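PDB 6CXT: butyryl-CoA dehydrogenase from Marinomonas mediterranea, which belongs to the acyl-CoA dehydrogenase family of flavoproteins and binds flavin-adenine dinucleotide in sites built between subunits. Local coordinates for residues N259-Y264 / R336-L341; A286-R291 / V328-D333. One frame throughout, in Å; residues are numbered along the deposited sequence.

Overall arrangement
Both contacts lie in the helical C-terminal domain of the acyl-CoA dehydrogenase fold. From the N terminus, the chain enters interaction 1 on helix 248-267, passes a short hairpin, and runs into interaction 2 on helix 279-306. It then turns back along helix 313-338, whose residues 328-333 close the inner loop against 286-291; a few residues later, 336-341 close the outer loop against 259-264. Interaction 2 is thus nested within interaction 1. Their centres are about 12 Å apart, and the side chains of C261 and M288 pack where the two meet, so that three helices are tied together beside the FAD bound at the end of helix 313-338.

Interaction 1. Residues N259-Y264 / R336-L341; sequences NQCIEY and RVHGAL. With FAD (flavin-adenine dinucleotide), chain D.
The rings of Y264 and H338 form an offset stack, their centroids 4.5 Å apart and their planes inclined by 22°. H338 CD2 sits over one face of the tyrosine ring, displaced toward the rim, 3.6 Å from Y264 CG. Y264 points its CB toward 336-341, with CG anti to the backbone N (chi1 -167°), and the ring comes to lie against the imidazole. The imidazole meets a second partner at its edge, where C261 SG lies 3.9 Å from H338 CE1. Its ND1 is hydrogen-bonded to the S334 carbonyl one turn back, a bond that helps fix the rotation of the ring.

Apolar contacts flank the stack. C261 SG rests against V337 CB, and L341 CD2 approaches Y264 CE1 obliquely at 3.8 Å. Loop residues I275, beside Y264, and V349, beside H338, extend this packing.

The polar contacts gather where helix 313-338 ends and G339 takes a positive phi. Water 1 lies in the plane of the tyrosine ring, 2.5 Å from Y264 OH, with the H338 carbonyl oxygen and FAD O2A also within hydrogen-bonding reach. The ligand is held directly as well: FAD O3B donates to R336 O, while A340 N donates to FAD O2P over 2.8 Å in a nearly straight bond (167°). S126 and S132 of the second subunit bind the same cofactor, so the site is shared between chains.

Chemically, the stack and its apolar neighbours place the tyrosine hydroxyl at a water lying between the hydroxyl and the diphosphate, while backbone groups at the helix end grip the ribose and phosphate, so the packing of two helices also shapes a cofactor site.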
loop_
_atom_site.group_PDB
_atom_site.type_symbol
_atom_site.label_atom_id
_atom_site.label_comp_id
_atom_site.label_asym_id
_atom_site.label_seq_id
_atom_site.Cartn_x
_atom_site.Cartn_y
_atom_site.Cartn_z
ATOM N N ASN B 259 -11.495 -7.693 17.687
ATOM C CA ASN B 259 -12.090 -8.758 18.541
ATOM C C ASN B 259 -13.023 -9.637 17.776
ATOM O O ASN B 259 -12.943 -10.883 17.879
ATOM C CB ASN B 259 -12.829 -8.150 19.736
ATOM C CG ASN B 259 -11.903 -7.557 20.737
ATOM O OD1 ASN B 259 -10.698 -7.741 20.682
ATOM N ND2 ASN B 259 -12.451 -6.761 21.628
ATOM N N GLN B 260 -13.911 -9.030 16.985
ATOM C CA GLN B 260 -14.803 -9.801 16.103
ATOM C C GLN B 260 -14.042 -10.650 15.063
ATOM O O GLN B 260 -14.370 -11.818 14.855
ATOM C CB GLN B 260 -15.846 -8.916 15.369
ATOM C CG GLN B 260 -16.875 -8.356 16.339
ATOM C CD GLN B 260 -17.732 -7.253 15.736
ATOM O OE1 GLN B 260 -17.455 -6.730 14.648
ATOM N NE2 GLN B 260 -18.740 -6.852 16.480
ATOM N N CYS B 261 -13.044 -10.084 14.385
ATOM C CA CYS B 261 -12.266 -10.881 13.421
ATOM C C CYS B 261 -11.514 -12.073 14.102
ATOM O O CYS B 261 -11.396 -13.105 13.473
ATOM C CB CYS B 261 -11.215 -9.999 12.693
ATOM S SG CYS B 261 -12.151 -8.952 11.533
ATOM N N ILE B 262 -10.997 -11.876 15.301
ATOM C CA ILE B 262 -10.198 -12.938 15.971
ATOM C C ILE B 262 -11.164 -14.079 16.309
ATOM O O ILE B 262 -10.928 -15.239 15.950
ATOM C CB ILE B 262 -9.481 -12.399 17.212
ATOM C CG1 ILE B 262 -8.346 -11.405 16.781
ATOM C CG2 ILE B 262 -8.905 -13.551 18.051
ATOM C CD1 ILE B 262 -7.797 -10.632 17.971
ATOM N N GLU B 263 -12.295 -13.699 16.900
ATOM C CA GLU B 263 -13.348 -14.696 17.250
ATOM C C GLU B 263 -13.817 -15.458 16.037
ATOM O O GLU B 263 -13.864 -16.716 16.024
ATOM C CB GLU B 263 -14.493 -14.016 18.037
ATOM C CG GLU B 263 -15.730 -14.892 18.342
ATOM C CD GLU B 263 -15.449 -16.097 19.259
ATOM O OE1 GLU B 263 -16.306 -17.024 19.299
ATOM O OE2 GLU B 263 -14.389 -16.145 19.944
ATOM N N TYR B 264 -14.101 -14.725 14.962
ATOM C CA TYR B 264 -14.588 -15.362 13.772
ATOM C C TYR B 264 -13.529 -16.258 13.133
ATOM O O TYR B 264 -13.829 -17.357 12.685
ATOM C CB TYR B 264 -15.048 -14.285 12.756
ATOM C CG TYR B 264 -15.848 -14.885 11.637
ATOM C CD1 TYR B 264 -17.175 -15.407 11.886
ATOM C CD2 TYR B 264 -15.303 -15.039 10.389
ATOM C CE1 TYR B 264 -17.893 -16.005 10.871
ATOM C CE2 TYR B 264 -16.038 -15.640 9.342
ATOM C CZ TYR B 264 -17.339 -16.117 9.628
ATOM O OH TYR B 264 -18.109 -16.674 8.647
ATOM N N ARG B 336 -13.471 -8.600 4.571
ATOM C CA ARG B 336 -12.703 -9.654 3.986
ATOM C C ARG B 336 -12.641 -10.933 4.861
ATOM O O ARG B 336 -12.807 -11.987 4.378
ATOM C CB ARG B 336 -11.301 -9.168 3.668
ATOM C CG ARG B 336 -11.172 -8.098 2.608
ATOM C CD ARG B 336 -9.713 -7.883 2.353
ATOM N NE ARG B 336 -9.326 -6.750 1.547
ATOM C CZ ARG B 336 -9.305 -6.725 0.233
ATOM N NH1 ARG B 336 -9.764 -7.724 -0.457
ATOM N NH2 ARG B 336 -8.869 -5.665 -0.380
ATOM N N VAL B 337 -12.421 -10.748 6.138
ATOM C CA VAL B 337 -12.233 -11.840 7.098
ATOM C C VAL B 337 -13.579 -12.583 7.207
ATOM O O VAL B 337 -13.599 -13.825 7.264
ATOM C CB VAL B 337 -11.800 -11.338 8.510
ATOM C CG1 VAL B 337 -11.977 -12.427 9.610
ATOM C CG2 VAL B 337 -10.373 -10.812 8.493
ATOM N N HIS B 338 -14.687 -11.843 7.224
ATOM C CA HIS B 338 -15.997 -12.447 7.467
ATOM C C HIS B 338 -16.615 -13.032 6.187
ATOM O O HIS B 338 -17.633 -13.723 6.278
ATOM C CB HIS B 338 -16.945 -11.402 8.077
ATOM C CG HIS B 338 -16.717 -11.193 9.529
ATOM N ND1 HIS B 338 -15.704 -10.388 10.018
ATOM C CD2 HIS B 338 -17.330 -11.730 10.613
ATOM C CE1 HIS B 338 -15.741 -10.399 11.341
ATOM N NE2 HIS B 338 -16.719 -11.205 11.725
ATOM N N GLY B 339 -16.065 -12.706 5.009
ATOM C CA GLY B 339 -16.588 -13.212 3.701
ATOM C C GLY B 339 -17.991 -12.675 3.404
ATOM O O GLY B 339 -18.326 -11.541 3.807
ATOM N N ALA B 340 -18.876 -13.494 2.794
ATOM C CA ALA B 340 -20.272 -13.037 2.470
ATOM C C ALA B 340 -21.006 -12.599 3.669
ATOM O O ALA B 340 -21.782 -11.570 3.647
ATOM C CB ALA B 340 -21.069 -14.129 1.718
ATOM N N LEU B 341 -20.756 -13.283 4.787
ATOM C CA LEU B 341 -21.432 -12.881 6.014
ATOM C C LEU B 341 -21.127 -11.405 6.404
ATOM O O LEU B 341 -21.997 -10.678 6.973
ATOM C CB LEU B 341 -21.118 -13.869 7.157
ATOM C CG LEU B 341 -21.722 -13.534 8.521
ATOM C CD1 LEU B 341 -23.252 -13.649 8.470
ATOM C CD2 LEU B 341 -21.167 -14.454 9.605
HETATM P PA FAD D . -15.107 -18.074 3.885
HETATM O O1A FAD D . -14.806 -19.077 2.788
HETATM O O2A FAD D . -15.627 -18.434 5.267
HETATM O O5B FAD D . -13.808 -17.103 4.019
HETATM C C5B FAD D . -13.655 -16.160 5.106
HETATM C C4B FAD D . -12.219 -15.614 4.963
HETATM O O4B FAD D . -11.270 -16.708 5.028
HETATM C C3B FAD D . -12.026 -14.925 3.616
HETATM O O3B FAD D . -11.097 -13.868 3.891
HETATM C C2B FAD D . -11.292 -16.003 2.788
HETATM O O2B FAD D . -10.534 -15.474 1.671
HETATM C C1B FAD D . -10.440 -16.718 3.880
HETATM N N9A FAD D . -10.081 -18.067 3.394
HETATM C C8A FAD D . -10.902 -19.143 3.259
HETATM N N7A FAD D . -10.215 -20.185 2.671
HETATM C C5A FAD D . -8.947 -19.758 2.412
HETATM C C6A FAD D . -7.700 -20.316 1.827
HETATM N N6A FAD D . -7.642 -21.601 1.327
HETATM N N1A FAD D . -6.611 -19.490 1.767
HETATM C C2A FAD D . -6.617 -18.191 2.222
HETATM N N3A FAD D . -7.720 -17.646 2.784
HETATM C C4A FAD D . -8.879 -18.351 2.896
HETATM N N1 FAD D . -22.376 -18.250 -3.924
HETATM C C2 FAD D . -23.105 -19.025 -4.806
HETATM O O2 FAD D . -22.992 -20.274 -4.669
HETATM N N3 FAD D . -23.919 -18.511 -5.773
HETATM C C4 FAD D . -24.109 -17.181 -5.884
HETATM O O4 FAD D . -24.856 -16.739 -6.758
HETATM C C4X FAD D . -23.363 -16.268 -4.951
HETATM N N5 FAD D . -23.508 -14.924 -4.965
HETATM C C5X FAD D . -22.886 -14.102 -4.074
HETATM C C6 FAD D . -23.116 -12.704 -4.173
HETATM C C7 FAD D . -22.496 -11.839 -3.247
HETATM C C7M FAD D . -22.777 -10.359 -3.334
HETATM C C8 FAD D . -21.614 -12.377 -2.198
HETATM C C8M FAD D . -20.942 -11.462 -1.228
HETATM C C9 FAD D . -21.354 -13.761 -2.115
HETATM C C9A FAD D . -21.971 -14.635 -3.038
HETATM N N10 FAD D . -21.776 -16.053 -2.986
HETATM C C10 FAD D . -22.471 -16.881 -3.934
HETATM C "C1'" FAD D . -20.925 -16.669 -1.978
HETATM C "C2'" FAD D . -19.444 -16.401 -2.334
HETATM O "O2'" FAD D . -18.981 -17.142 -3.477
HETATM C "C3'" FAD D . -18.608 -16.623 -1.084
HETATM O "O3'" FAD D . -18.986 -15.589 -0.153
HETATM C "C4'" FAD D . -17.083 -16.751 -1.243
HETATM O "O4'" FAD D . -16.750 -17.983 -1.961
HETATM C "C5'" FAD D . -16.382 -16.785 0.123
HETATM O "O5'" FAD D . -17.027 -17.781 0.927
HETATM P P FAD D . -17.474 -17.411 2.390
HETATM O O1P FAD D . -18.077 -18.644 3.070
HETATM O O2P FAD D . -18.351 -16.174 2.441
HETATM O O3P FAD D . -16.154 -17.040 3.223
HETATM O O HOH W 1 -17.272 -16.529 6.312
#

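Interaction 2. Residues A286-R291 / V328-D333; sequences ADMGVR and VQSGID
R291 and D333 join two nearly antiparallel helices, 279-306 and 313-338, whose local axes approach to 10.4 Å at an angle of 159°. Their salt bridge is single-pronged: R291 NH2 donates to D333 OD2 over 2.9 Å, with an N-H...O angle of 153°. The oxygen is met on its anti side, 24° out of the carboxylate plane, and the planes of the two flat groups stand about halfway between parallel and perpendicular. Water 2 makes a second link, accepting from R291 NH1 and donating to D333 OD2. The other carboxylate oxygen, OD1, pairs with R284, two residues before A286 on helix 279-306, so D333 serves two arginines of the same helix.

The guanidinium is layered between backbone and side chain. The R291 chain is bent at chi3, which turns NE out of line with the extended part before it. The D287 carbonyl oxygen lies 3.6 Å above the centre of one face, and Q329 CB covers the opposite face nearer its rim, 3.6 Å from R291 NH2.

Next to the ion pair the contact is apolar in character: M288 slides past D333 in the opposite direction, bringing SD to 3.8 Å from D333 CB. Its chain is bent at chi3, and CE comes to rest 3.8 Å from S330 OG. That hydroxyl finds its hydrogen-bond partner in D257 of helix 248-267, a helix that also packs on M288 through L258 and C261.

A buried carboxylate between two arginines and a water probably remains ionised. Its oxygens divide their partners, OD1 to R284 and OD2 to R291 and the water, and this charge pairing, together with the methionine thioether, joins neighbouring helices of the C-terminal bundle.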
loop_
_atom_site.group_PDB
_atom_site.type_symbol
_atom_site.label_atom_id
_atom_site.label_comp_id
_atom_site.label_asym_id
_atom_site.label_seq_id
_atom_site.Cartn_x
_atom_site.Cartn_y
_atom_site.Cartn_z
ATOM N N ALA B 286 -3.216 -9.690 11.960
ATOM C CA ALA B 286 -2.052 -9.177 12.660
ATOM C C ALA B 286 -1.849 -7.668 12.316
ATOM O O ALA B 286 -1.613 -6.850 13.178
ATOM C CB ALA B 286 -0.803 -9.953 12.261
ATOM N N ASP B 287 -2.006 -7.340 11.047
ATOM C CA ASP B 287 -1.837 -5.938 10.627
ATOM C C ASP B 287 -2.951 -5.052 11.153
ATOM O O ASP B 287 -2.696 -3.881 11.432
ATOM C CB ASP B 287 -1.762 -5.819 9.103
ATOM C CG ASP B 287 -0.451 -6.314 8.514
ATOM O OD1 ASP B 287 0.594 -6.392 9.219
ATOM O OD2 ASP B 287 -0.474 -6.694 7.295
ATOM N N MET B 288 -4.175 -5.565 11.313
ATOM C CA MET B 288 -5.214 -4.773 12.005
ATOM C C MET B 288 -4.750 -4.492 13.434
ATOM O O MET B 288 -4.926 -3.377 13.959
ATOM C CB MET B 288 -6.549 -5.552 12.042
ATOM C CG MET B 288 -7.183 -5.792 10.685
ATOM S SD MET B 288 -8.616 -6.929 10.795
ATOM C CE MET B 288 -9.749 -5.870 11.694
ATOM N N GLY B 289 -4.148 -5.491 14.087
ATOM C CA GLY B 289 -3.684 -5.279 15.488
ATOM C C GLY B 289 -2.549 -4.242 15.536
ATOM O O GLY B 289 -2.503 -3.369 16.420
ATOM N N VAL B 290 -1.647 -4.338 14.574
ATOM C CA VAL B 290 -0.524 -3.384 14.498
ATOM C C VAL B 290 -1.047 -1.930 14.301
ATOM O O VAL B 290 -0.675 -0.997 15.053
ATOM C CB VAL B 290 0.450 -3.757 13.373
ATOM C CG1 VAL B 290 1.546 -2.659 13.212
ATOM C CG2 VAL B 290 1.083 -5.151 13.657
ATOM N N ARG B 291 -1.877 -1.768 13.286
ATOM C CA ARG B 291 -2.385 -0.432 12.974
ATOM C C ARG B 291 -3.221 0.134 14.139
ATOM O O ARG B 291 -3.165 1.335 14.396
ATOM C CB ARG B 291 -3.199 -0.471 11.672
ATOM C CG ARG B 291 -2.284 -0.684 10.439
ATOM C CD ARG B 291 -3.140 -0.509 9.146
ATOM N NE ARG B 291 -4.420 -1.286 9.221
ATOM C CZ ARG B 291 -4.670 -2.450 8.594
ATOM N NH1 ARG B 291 -3.733 -3.029 7.856
ATOM N NH2 ARG B 291 -5.873 -3.039 8.751
ATOM N N VAL B 328 -10.671 2.956 8.119
ATOM C CA VAL B 328 -11.098 2.525 6.773
ATOM C C VAL B 328 -10.510 1.110 6.477
ATOM O O VAL B 328 -11.220 0.212 6.000
ATOM C CB VAL B 328 -10.590 3.558 5.691
ATOM C CG1 VAL B 328 -10.713 2.992 4.264
ATOM C CG2 VAL B 328 -11.431 4.858 5.779
ATOM N N GLN B 329 -9.244 0.905 6.787
ATOM C CA GLN B 329 -8.626 -0.392 6.510
ATOM C C GLN B 329 -9.286 -1.488 7.366
ATOM O O GLN B 329 -9.498 -2.597 6.887
ATOM C CB GLN B 329 -7.125 -0.329 6.764
ATOM C CG GLN B 329 -6.381 0.667 5.864
ATOM C CD GLN B 329 -4.943 0.828 6.269
ATOM O OE1 GLN B 329 -4.628 1.594 7.199
ATOM N NE2 GLN B 329 -4.051 0.141 5.582
ATOM N N SER B 330 -9.576 -1.150 8.619
ATOM C CA SER B 330 -10.244 -2.075 9.541
ATOM C C SER B 330 -11.632 -2.507 8.986
ATOM O O SER B 330 -11.990 -3.700 8.971
ATOM C CB SER B 330 -10.418 -1.399 10.918
ATOM O OG SER B 330 -11.040 -2.339 11.831
ATOM N N GLY B 331 -12.421 -1.516 8.505
ATOM C CA GLY B 331 -13.724 -1.801 7.917
ATOM C C GLY B 331 -13.592 -2.735 6.699
ATOM O O GLY B 331 -14.395 -3.663 6.537
ATOM N N ILE B 332 -12.633 -2.473 5.820
ATOM C CA ILE B 332 -12.470 -3.321 4.670
ATOM C C ILE B 332 -11.983 -4.734 5.105
ATOM O O ILE B 332 -12.528 -5.760 4.679
ATOM C CB ILE B 332 -11.461 -2.707 3.683
ATOM C CG1 ILE B 332 -12.064 -1.404 3.058
ATOM C CG2 ILE B 332 -11.076 -3.718 2.582
ATOM C CD1 ILE B 332 -10.934 -0.540 2.487
ATOM N N ASP B 333 -10.992 -4.762 5.960
ATOM C CA ASP B 333 -10.401 -6.069 6.362
ATOM C C ASP B 333 -11.435 -6.959 7.151
ATOM O O ASP B 333 -11.489 -8.193 6.958
ATOM C CB ASP B 333 -9.138 -5.830 7.201
ATOM C CG ASP B 333 -7.952 -5.446 6.348
ATOM O OD1 ASP B 333 -7.971 -5.681 5.152
ATOM O OD2 ASP B 333 -6.939 -5.020 6.894
HETATM O O HOH W 2 -4.732 -5.946 7.420
#